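Local coordinates for N-isopropylammelide isopropylaminohydrolase (Burkholderia multivorans ATCC 17616, PDB 6NBO), which belongs to the amidohydrolase family of TIM-barrel enzymes and binds zinc ions in its metal site, at residues A57-V62 and Y357-G362; T71-P76 and D304-T309; D183-L188 and R213-H218. One frame throughout, in Å; residues are numbered along the deposited sequence.

Interaction 1 (A57-V62 and Y357-G362); sequences ALPGLV and YGLQPG
Tyr357 and Leu359 close on Pro59 from two directions where the first strand of the amidohydrolase TIM barrel, 56-66, meets the loop between helix 346-352 and strand 367-370. The tight part lies round the phenol. CG of Tyr357 lies anti to the backbone N (chi1 -174°), and the hydroxyl at the far end of the ring reaches Gly60: Tyr357 OH donates to Gly60 O over 2.6 Å, with a C=O...donor angle of 155°, and the carbonyl also lies at the edge of the ring. Pro59 packs obliquely on the same end of the ring, its CB 3.6 Å from Tyr357 CZ, and Val62 CG2 comes within 3.8 Å of Tyr357 CE1. His346 meets the tyrosine ring edge-to-face, and Ala349 also touches it. Leu359 crosses the proline at about a right angle, its CD2 3.8 Å from Pro59 CA and CD1 against Pro59 N. Beyond it the loop leaves the strand: Gln360, Pro361 and Gly362 are exposed, and Gly362 O accepts a hydrogen bond from Arg33 NH1. Between the tyrosine and leucine arms, a water lies 2.7 Å from Gly358 O and takes a weak bond from Gly60 N, while Leu359 CD1 ends 3.5 Å from Ala57 O.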
loop_
_atom_site.group_PDB
_atom_site.type_symbol
_atom_site.label_atom_id
_atom_site.label_comp_id
_atom_site.label_asym_id
_atom_site.label_seq_id
_atom_site.Cartn_x
_atom_site.Cartn_y
_atom_site.Cartn_z
ATOM N N ALA A 57 20.109 -1.109 -7.124
ATOM C CA ALA A 57 18.940 -1.876 -7.520
ATOM C C ALA A 57 18.031 -2.055 -6.309
ATOM O O ALA A 57 18.471 -2.534 -5.257
ATOM C CB ALA A 57 19.334 -3.240 -8.102
ATOM N N LEU A 58 16.783 -1.649 -6.453
ATOM C CA LEU A 58 15.743 -1.812 -5.452
ATOM C C LEU A 58 14.736 -2.850 -5.919
ATOM O O LEU A 58 14.479 -2.971 -7.121
ATOM C CB LEU A 58 15.008 -0.484 -5.202
ATOM C CG LEU A 58 15.813 0.707 -4.695
ATOM C CD1 LEU A 58 14.956 1.999 -4.714
ATOM C CD2 LEU A 58 16.364 0.441 -3.295
ATOM N N PRO A 59 14.149 -3.624 -5.004
ATOM C CA PRO A 59 12.964 -4.406 -5.372
ATOM C C PRO A 59 11.836 -3.456 -5.754
ATOM O O PRO A 59 11.883 -2.262 -5.462
ATOM C CB PRO A 59 12.639 -5.191 -4.089
ATOM C CG PRO A 59 13.138 -4.301 -2.986
ATOM C CD PRO A 59 14.375 -3.594 -3.549
ATOM N N GLY A 60 10.826 -3.988 -6.440
ATOM C CA GLY A 60 9.696 -3.157 -6.826
ATOM C C GLY A 60 9.111 -2.456 -5.610
ATOM O O GLY A 60 9.005 -3.070 -4.554
ATOM N N LEU A 61 8.764 -1.177 -5.724
ATOM C CA LEU A 61 8.218 -0.470 -4.575
ATOM C C LEU A 61 6.760 -0.886 -4.376
ATOM O O LEU A 61 6.118 -1.438 -5.275
ATOM C CB LEU A 61 8.353 1.054 -4.776
ATOM C CG LEU A 61 9.783 1.507 -5.115
ATOM C CD1 LEU A 61 9.928 3.041 -5.297
ATOM C CD2 LEU A 61 10.787 1.009 -4.058
ATOM N N VAL A 62 6.252 -0.661 -3.168
ATOM C CA VAL A 62 4.925 -1.123 -2.786
ATOM C C VAL A 62 4.135 0.070 -2.261
ATOM O O VAL A 62 4.587 0.753 -1.338
ATOM C CB VAL A 62 4.994 -2.225 -1.714
ATOM C CG1 VAL A 62 3.590 -2.723 -1.342
ATOM C CG2 VAL A 62 5.885 -3.380 -2.202
ATOM N N TYR A 357 8.514 -11.731 -3.217
ATOM C CA TYR A 357 9.016 -10.369 -3.186
ATOM C C TYR A 357 10.526 -10.356 -2.968
ATOM O O TYR A 357 11.065 -11.171 -2.222
ATOM C CB TYR A 357 8.335 -9.575 -2.069
ATOM C CG TYR A 357 8.735 -8.128 -2.106
ATOM C CD1 TYR A 357 8.118 -7.260 -2.987
ATOM C CD2 TYR A 357 9.759 -7.636 -1.291
ATOM C CE1 TYR A 357 8.498 -5.932 -3.070
ATOM C CE2 TYR A 357 10.150 -6.309 -1.365
ATOM C CZ TYR A 357 9.504 -5.464 -2.254
ATOM O OH TYR A 357 9.866 -4.154 -2.361
ATOM N N GLY A 358 11.205 -9.402 -3.602
ATOM C CA GLY A 358 12.607 -9.177 -3.294
ATOM C C GLY A 358 13.527 -9.283 -4.492
ATOM O O GLY A 358 13.062 -9.272 -5.636
ATOM N N LEU A 359 14.839 -9.380 -4.245
ATOM C CA LEU A 359 15.830 -9.474 -5.316
ATOM C C LEU A 359 16.628 -10.768 -5.262
ATOM O O LEU A 359 17.678 -10.869 -5.905
ATOM C CB LEU A 359 16.788 -8.282 -5.290
ATOM C CG LEU A 359 16.156 -6.906 -5.497
ATOM C CD1 LEU A 359 17.216 -5.821 -5.357
ATOM C CD2 LEU A 359 15.480 -6.827 -6.855
ATOM N N GLN A 360 16.167 -11.745 -4.519
ATOM C CA GLN A 360 16.865 -13.019 -4.505
ATOM C C GLN A 360 16.297 -13.934 -5.575
ATOM O O GLN A 360 15.163 -13.745 -6.024
ATOM C CB GLN A 360 16.729 -13.684 -3.131
ATOM C CG GLN A 360 17.172 -12.806 -1.970
ATOM C CD GLN A 360 18.586 -12.285 -2.138
ATOM O OE1 GLN A 360 19.520 -13.048 -2.392
ATOM N NE2 GLN A 360 18.751 -10.972 -2.001
ATOM N N PRO A 361 17.058 -14.943 -6.000
ATOM C CA PRO A 361 16.538 -15.895 -6.988
ATOM C C PRO A 361 15.199 -16.477 -6.555
ATOM O O PRO A 361 14.983 -16.796 -5.383
ATOM C CB PRO A 361 17.629 -16.970 -7.047
ATOM C CG PRO A 361 18.865 -16.261 -6.682
ATOM C CD PRO A 361 18.457 -15.241 -5.643
ATOM N N GLY A 362 14.300 -16.623 -7.522
ATOM C CA GLY A 362 12.965 -17.113 -7.268
ATOM C C GLY A 362 11.941 -16.018 -7.053
ATOM O O GLY A 362 10.742 -16.267 -7.216
HETATM O O HOH W 1 11.404 -7.240 -6.428
#

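Interaction 2 (T71-P76 and D304-T309). With ZN (zinc ion), chain B; ZN (zinc ion), chain M; EDO (1,2-ethanediol), chain I.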
loop_
_atom_site.group_PDB
_atom_site.type_symbol
_atom_site.label_atom_id
_atom_site.label_comp_id
_atom_site.label_asym_id
_atom_site.label_seq_id
_atom_site.Cartn_x
_atom_site.Cartn_y
_atom_site.Cartn_z
ATOM N N THR A 71 -8.852 9.365 -7.120
ATOM C CA THR A 71 -7.821 10.306 -7.543
ATOM C C THR A 71 -8.274 11.130 -8.735
ATOM O O THR A 71 -9.036 10.666 -9.590
ATOM C CB THR A 71 -6.525 9.570 -7.909
ATOM O OG1 THR A 71 -5.499 10.530 -8.188
ATOM C CG2 THR A 71 -6.721 8.676 -9.134
ATOM N N HIS A 72 -7.800 12.378 -8.777
ATOM C CA HIS A 72 -7.934 13.232 -9.952
ATOM C C HIS A 72 -6.644 13.286 -10.764
ATOM O O HIS A 72 -6.448 14.218 -11.556
ATOM C CB HIS A 72 -8.371 14.638 -9.544
ATOM C CG HIS A 72 -9.760 14.695 -8.988
ATOM N ND1 HIS A 72 -10.578 15.794 -9.138
ATOM C CD2 HIS A 72 -10.479 13.784 -8.286
ATOM C CE1 HIS A 72 -11.738 15.562 -8.548
ATOM N NE2 HIS A 72 -11.703 14.351 -8.021
ATOM N N TRP A 73 -5.757 12.317 -10.564
ATOM C CA TRP A 73 -4.533 12.239 -11.353
ATOM C C TRP A 73 -4.868 12.285 -12.838
ATOM O O TRP A 73 -5.782 11.598 -13.297
ATOM C CB TRP A 73 -3.772 10.957 -11.021
ATOM C CG TRP A 73 -2.339 11.025 -11.469
ATOM C CD1 TRP A 73 -1.814 10.569 -12.650
ATOM C CD2 TRP A 73 -1.251 11.620 -10.749
ATOM N NE1 TRP A 73 -0.460 10.838 -12.699
ATOM C CE2 TRP A 73 -0.093 11.481 -11.546
ATOM C CE3 TRP A 73 -1.146 12.255 -9.505
ATOM C CZ2 TRP A 73 1.155 11.955 -11.138
ATOM C CZ3 TRP A 73 0.097 12.728 -9.103
ATOM C CH2 TRP A 73 1.227 12.572 -9.915
ATOM N N GLY A 74 -4.155 13.132 -13.578
ATOM C CA GLY A 74 -4.418 13.295 -14.991
ATOM C C GLY A 74 -5.589 14.186 -15.333
ATOM O O GLY A 74 -5.819 14.449 -16.519
ATOM N N MET A 75 -6.329 14.663 -14.350
ATOM C CA MET A 75 -7.445 15.564 -14.570
ATOM C C MET A 75 -7.026 16.992 -14.273
ATOM O O MET A 75 -5.970 17.233 -13.682
ATOM C CB MET A 75 -8.623 15.161 -13.681
ATOM C CG MET A 75 -9.138 13.745 -13.914
ATOM S SD MET A 75 -10.409 13.324 -12.697
ATOM C CE MET A 75 -11.463 14.767 -12.758
ATOM N N PRO A 76 -7.826 17.978 -14.685
ATOM C CA PRO A 76 -7.566 19.361 -14.265
ATOM C C PRO A 76 -7.509 19.460 -12.746
ATOM O O PRO A 76 -8.092 18.643 -12.034
ATOM C CB PRO A 76 -8.759 20.137 -14.837
ATOM C CG PRO A 76 -9.176 19.348 -16.024
ATOM C CD PRO A 76 -8.924 17.900 -15.665
ATOM N N ASP A 304 -2.162 7.129 1.243
ATOM C CA ASP A 304 -3.580 7.463 1.352
ATOM C C ASP A 304 -3.998 8.104 0.034
ATOM O O ASP A 304 -3.511 7.706 -1.027
ATOM C CB ASP A 304 -3.881 8.390 2.541
ATOM C CG ASP A 304 -5.177 8.020 3.241
ATOM O OD1 ASP A 304 -5.815 7.037 2.815
ATOM O OD2 ASP A 304 -5.556 8.708 4.208
ATOM N N GLY A 305 -4.867 9.112 0.079
ATOM C CA GLY A 305 -5.336 9.724 -1.160
ATOM C C GLY A 305 -4.218 10.379 -1.950
ATOM O O GLY A 305 -3.182 10.781 -1.419
ATOM N N VAL A 306 -4.433 10.488 -3.262
ATOM C CA VAL A 306 -3.507 11.182 -4.152
ATOM C C VAL A 306 -4.319 12.165 -4.988
ATOM O O VAL A 306 -5.037 11.753 -5.907
ATOM C CB VAL A 306 -2.731 10.218 -5.061
ATOM C CG1 VAL A 306 -1.891 11.012 -6.071
ATOM C CG2 VAL A 306 -1.850 9.278 -4.228
ATOM N N ARG A 307 -4.206 13.455 -4.677
ATOM C CA ARG A 307 -4.822 14.533 -5.460
ATOM C C ARG A 307 -6.306 14.272 -5.726
ATOM O O ARG A 307 -6.754 14.158 -6.869
ATOM C CB ARG A 307 -4.064 14.743 -6.773
ATOM C CG ARG A 307 -2.636 15.183 -6.551
ATOM C CD ARG A 307 -2.039 15.917 -7.752
ATOM N NE ARG A 307 -0.589 15.904 -7.614
ATOM C CZ ARG A 307 0.278 16.185 -8.579
ATOM N NH1 ARG A 307 -0.143 16.538 -9.792
ATOM N NH2 ARG A 307 1.577 16.106 -8.317
ATOM N N ASP A 308 -7.066 14.148 -4.640
ATOM C CA ASP A 308 -8.493 13.886 -4.769
ATOM C C ASP A 308 -9.253 15.025 -4.107
ATOM O O ASP A 308 -8.680 16.103 -3.918
ATOM C CB ASP A 308 -8.847 12.494 -4.205
ATOM C CG ASP A 308 -8.449 12.305 -2.745
ATOM O OD1 ASP A 308 -8.461 13.279 -1.963
ATOM O OD2 ASP A 308 -8.147 11.151 -2.381
ATOM N N THR A 309 -10.538 14.843 -3.782
ATOM C CA THR A 309 -11.261 15.952 -3.169
ATOM C C THR A 309 -10.998 16.072 -1.673
ATOM O O THR A 309 -11.394 17.080 -1.075
ATOM C CB THR A 309 -12.778 15.839 -3.409
ATOM O OG1 THR A 309 -13.322 14.772 -2.619
ATOM C CG2 THR A 309 -13.085 15.597 -4.884
HETATM ZN ZN ZN B . -7.365 5.551 3.523
HETATM ZN ZN ZN M . -7.661 8.061 5.111
HETATM C C1 EDO I . -0.939 14.875 -12.539
HETATM O O1 EDO I . -2.369 14.916 -12.656
HETATM C C2 EDO I . -0.323 14.290 -13.801
HETATM O O2 EDO I . -0.856 14.973 -14.945
HETATM O O HOH W 2 -9.360 7.346 3.713
#
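Thr71 and His72 pair with the backbone of Val306 and Arg307 where two loops of the amidohydrolase TIM barrel meet, one following strand 56-66 and the other strand 299-301. Thr71 to Trp73 form an ST turn. Thr71 OG1, anti to its backbone N (chi1 -174°), donates to Val306 O at 2.6 Å and accepts from Trp73 N at 3.0 Å, so the hydroxyl serves both loops at once. The next carbonyl, Arg307 O, receives His72 N at 2.8 Å, with the donor tilted 33° from the carbonyl plane. Thr71 O is taken by His102 NE2, and His72 O by Met75 N, which closes a type II turn. Asp308 looks back into its own loop, where OD1 accepts from the backbone N of Trp310 and Thr311. Asp304, at the start of the same loop, spans the two zinc ions: OD1 joins His65, His67 and His218 on one, and OD2 binds the other at 2.4 Å, where His250 and a water 2.3 Å from the zinc are also ligands. At the outer end, Trp73 CZ3 sits over the centre of the Arg307 guanidinium, with the two planes 44° apart, and Val306 CG1 packs on Trp73 CE3. A 1,2-ethanediol, probably from the crystallisation liquor, lies over one face of the indole, and its O1 accepts from Gly74 N at 2.7 Å.

Interaction 3 (D183-L188 and R213-H218). With ZN (zinc ion), chain B; EDO (1,2-ethanediol), chain K.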
loop_
_atom_site.group_PDB
_atom_site.type_symbol
_atom_site.label_atom_id
_atom_site.label_comp_id
_atom_site.label_asym_id
_atom_site.label_seq_id
_atom_site.Cartn_x
_atom_site.Cartn_y
_atom_site.Cartn_z
ATOM N N ASP A 183 -10.457 -8.198 -3.094
ATOM C CA ASP A 183 -9.666 -9.196 -2.377
ATOM C C ASP A 183 -9.939 -9.182 -0.881
ATOM O O ASP A 183 -9.940 -10.241 -0.237
ATOM C CB ASP A 183 -8.189 -8.950 -2.628
ATOM C CG ASP A 183 -7.884 -8.945 -4.086
ATOM O OD1 ASP A 183 -8.042 -10.009 -4.691
ATOM O OD2 ASP A 183 -7.603 -7.868 -4.633
ATOM N N LEU A 184 -10.152 -8.000 -0.321
ATOM C CA LEU A 184 -10.189 -7.805 1.121
ATOM C C LEU A 184 -11.416 -6.990 1.478
ATOM O O LEU A 184 -11.913 -6.204 0.666
ATOM C CB LEU A 184 -8.931 -7.064 1.621
ATOM C CG LEU A 184 -7.613 -7.812 1.420
ATOM C CD1 LEU A 184 -6.446 -6.860 1.544
ATOM C CD2 LEU A 184 -7.494 -8.923 2.442
ATOM N N LEU A 185 -11.897 -7.168 2.704
ATOM C CA LEU A 185 -13.008 -6.367 3.192
ATOM C C LEU A 185 -12.466 -5.175 3.968
ATOM O O LEU A 185 -11.572 -5.327 4.803
ATOM C CB LEU A 185 -13.932 -7.209 4.075
ATOM C CG LEU A 185 -15.238 -6.521 4.475
ATOM C CD1 LEU A 185 -16.011 -6.096 3.223
ATOM C CD2 LEU A 185 -16.078 -7.456 5.347
ATOM N N GLY A 186 -13.012 -3.991 3.697
ATOM C CA GLY A 186 -12.677 -2.804 4.446
ATOM C C GLY A 186 -13.782 -2.397 5.412
ATOM O O GLY A 186 -14.809 -3.052 5.551
ATOM N N GLY A 187 -13.543 -1.274 6.077
ATOM C CA GLY A 187 -14.457 -0.779 7.093
ATOM C C GLY A 187 -13.778 0.320 7.871
ATOM O O GLY A 187 -12.604 0.630 7.651
ATOM N N LEU A 188 -14.534 0.924 8.793
ATOM C CA LEU A 188 -13.946 2.033 9.530
ATOM C C LEU A 188 -14.650 2.222 10.866
ATOM O O LEU A 188 -15.802 1.823 11.049
ATOM C CB LEU A 188 -13.984 3.338 8.729
ATOM C CG LEU A 188 -15.279 4.132 8.536
ATOM C CD1 LEU A 188 -14.971 5.450 7.817
ATOM C CD2 LEU A 188 -16.317 3.327 7.753
ATOM N N ARG A 213 -11.927 -14.213 3.426
ATOM C CA ARG A 213 -11.043 -13.107 3.084
ATOM C C ARG A 213 -10.540 -12.415 4.339
ATOM O O ARG A 213 -11.130 -12.522 5.417
ATOM C CB ARG A 213 -11.745 -12.072 2.200
ATOM C CG ARG A 213 -12.434 -12.642 0.985
ATOM C CD ARG A 213 -11.485 -13.277 -0.017
ATOM N NE ARG A 213 -12.284 -13.858 -1.089
ATOM C CZ ARG A 213 -12.789 -13.152 -2.093
ATOM N NH1 ARG A 213 -12.550 -11.851 -2.173
ATOM N NH2 ARG A 213 -13.535 -13.742 -3.013
ATOM N N GLY A 214 -9.438 -11.695 4.173
ATOM C CA GLY A 214 -8.932 -10.833 5.212
ATOM C C GLY A 214 -9.628 -9.486 5.215
ATOM O O GLY A 214 -10.497 -9.191 4.391
ATOM N N LEU A 215 -9.219 -8.648 6.171
ATOM C CA LEU A 215 -9.782 -7.316 6.341
ATOM C C LEU A 215 -8.666 -6.296 6.494
ATOM O O LEU A 215 -7.589 -6.597 7.019
ATOM C CB LEU A 215 -10.699 -7.222 7.572
ATOM C CG LEU A 215 -11.866 -8.205 7.610
ATOM C CD1 LEU A 215 -11.485 -9.451 8.405
ATOM C CD2 LEU A 215 -13.062 -7.519 8.202
ATOM N N ASP A 216 -8.939 -5.081 6.024
ATOM C CA ASP A 216 -8.049 -3.940 6.224
ATOM C C ASP A 216 -8.952 -2.793 6.646
ATOM O O ASP A 216 -9.708 -2.265 5.824
ATOM C CB ASP A 216 -7.259 -3.608 4.948
ATOM C CG ASP A 216 -6.257 -2.476 5.135
ATOM O OD1 ASP A 216 -6.521 -1.547 5.923
ATOM O OD2 ASP A 216 -5.191 -2.511 4.479
ATOM N N LEU A 217 -8.864 -2.402 7.915
ATOM C CA LEU A 217 -9.840 -1.517 8.540
ATOM C C LEU A 217 -9.215 -0.154 8.806
ATOM O O LEU A 217 -8.146 -0.074 9.410
ATOM C CB LEU A 217 -10.355 -2.140 9.847
ATOM C CG LEU A 217 -10.983 -3.524 9.673
ATOM C CD1 LEU A 217 -11.298 -4.144 11.018
ATOM C CD2 LEU A 217 -12.243 -3.441 8.803
ATOM N N HIS A 218 -9.877 0.913 8.336
ATOM C CA HIS A 218 -9.497 2.277 8.692
ATOM C C HIS A 218 -9.865 2.538 10.149
ATOM O O HIS A 218 -11.038 2.448 10.518
ATOM C CB HIS A 218 -10.228 3.298 7.808
ATOM C CG HIS A 218 -9.680 3.446 6.421
ATOM N ND1 HIS A 218 -9.736 2.437 5.485
ATOM C CD2 HIS A 218 -9.114 4.510 5.794
ATOM C CE1 HIS A 218 -9.209 2.862 4.347
ATOM N NE2 HIS A 218 -8.825 4.118 4.509
HETATM ZN ZN ZN B . -7.365 5.551 3.523
HETATM C C1 EDO K . -6.418 -12.465 2.237
HETATM O O1 EDO K . -7.771 -12.906 2.215
HETATM C C2 EDO K . -5.922 -12.264 3.656
HETATM O O2 EDO K . -4.659 -11.612 3.540
HETATM O O HOH W 3 -10.772 0.001 4.799
#
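Strands 184-188 and 215-219 are parallel neighbours in the TIM barrel, joined through helix 197-211 as a beta-alpha-beta unit, and Leu185 meets Leu215 within this ladder. Leu185 N donates to Gly214 O at 3.0 Å, and Leu185 O accepts from Asp216 N at 2.9 Å. Further on, His218 N reaches Gly187 O at 2.8 Å. Gly187 N lies 4.0 Å from Asp216 O, and a water links the two strands here: it donates to Asp216 O at 2.7 Å, accepts from His218 ND1 in the plane of the ring, and takes a weak bond from Gly187 N. The histidine is thus held at both nitrogens, since NE2 binds zinc at 2.3 Å, completing a site with His65, His67 and Asp304. Leu184 CD2 presses on Gly214, 3.5 Å from its C, while Leu217 CD2 lies 3.7 Å from Gly187 N. At the strand starts the bent Arg213 chain wraps Asp183 O, with NH2 bonded to Leu178 O. Leu185 and Leu215 point the same way, onto helix 197-211; Asp216 faces the barrel interior, in a salt bridge with Arg124 of strand 120-128 and hydrogen-bonded to Ser249 of strand 246-250, and Phe159 stacks on His218.

Overall arrangement
The three contacts are nested along the chain: interaction 3 lies inside the loop closed by interaction 2, which lies inside that closed by interaction 1. Interactions 1 and 3 both involve barrel strands, 56-66 in one and 184-188 with 215-219 in the other, on opposite sides of the chain's centre, with their own centres about 26 Å apart. Interactions 2 and 3 come within about 5 Å at their nearest atoms without touching, and both supply a ligand to the same zinc ion, Asp304 from one and His218 from the other. The metal site is therefore assembled from parts distant in sequence, while interaction 1, its centre about 28 Å from that of interaction 2, joins strand 56-66 to a late loop.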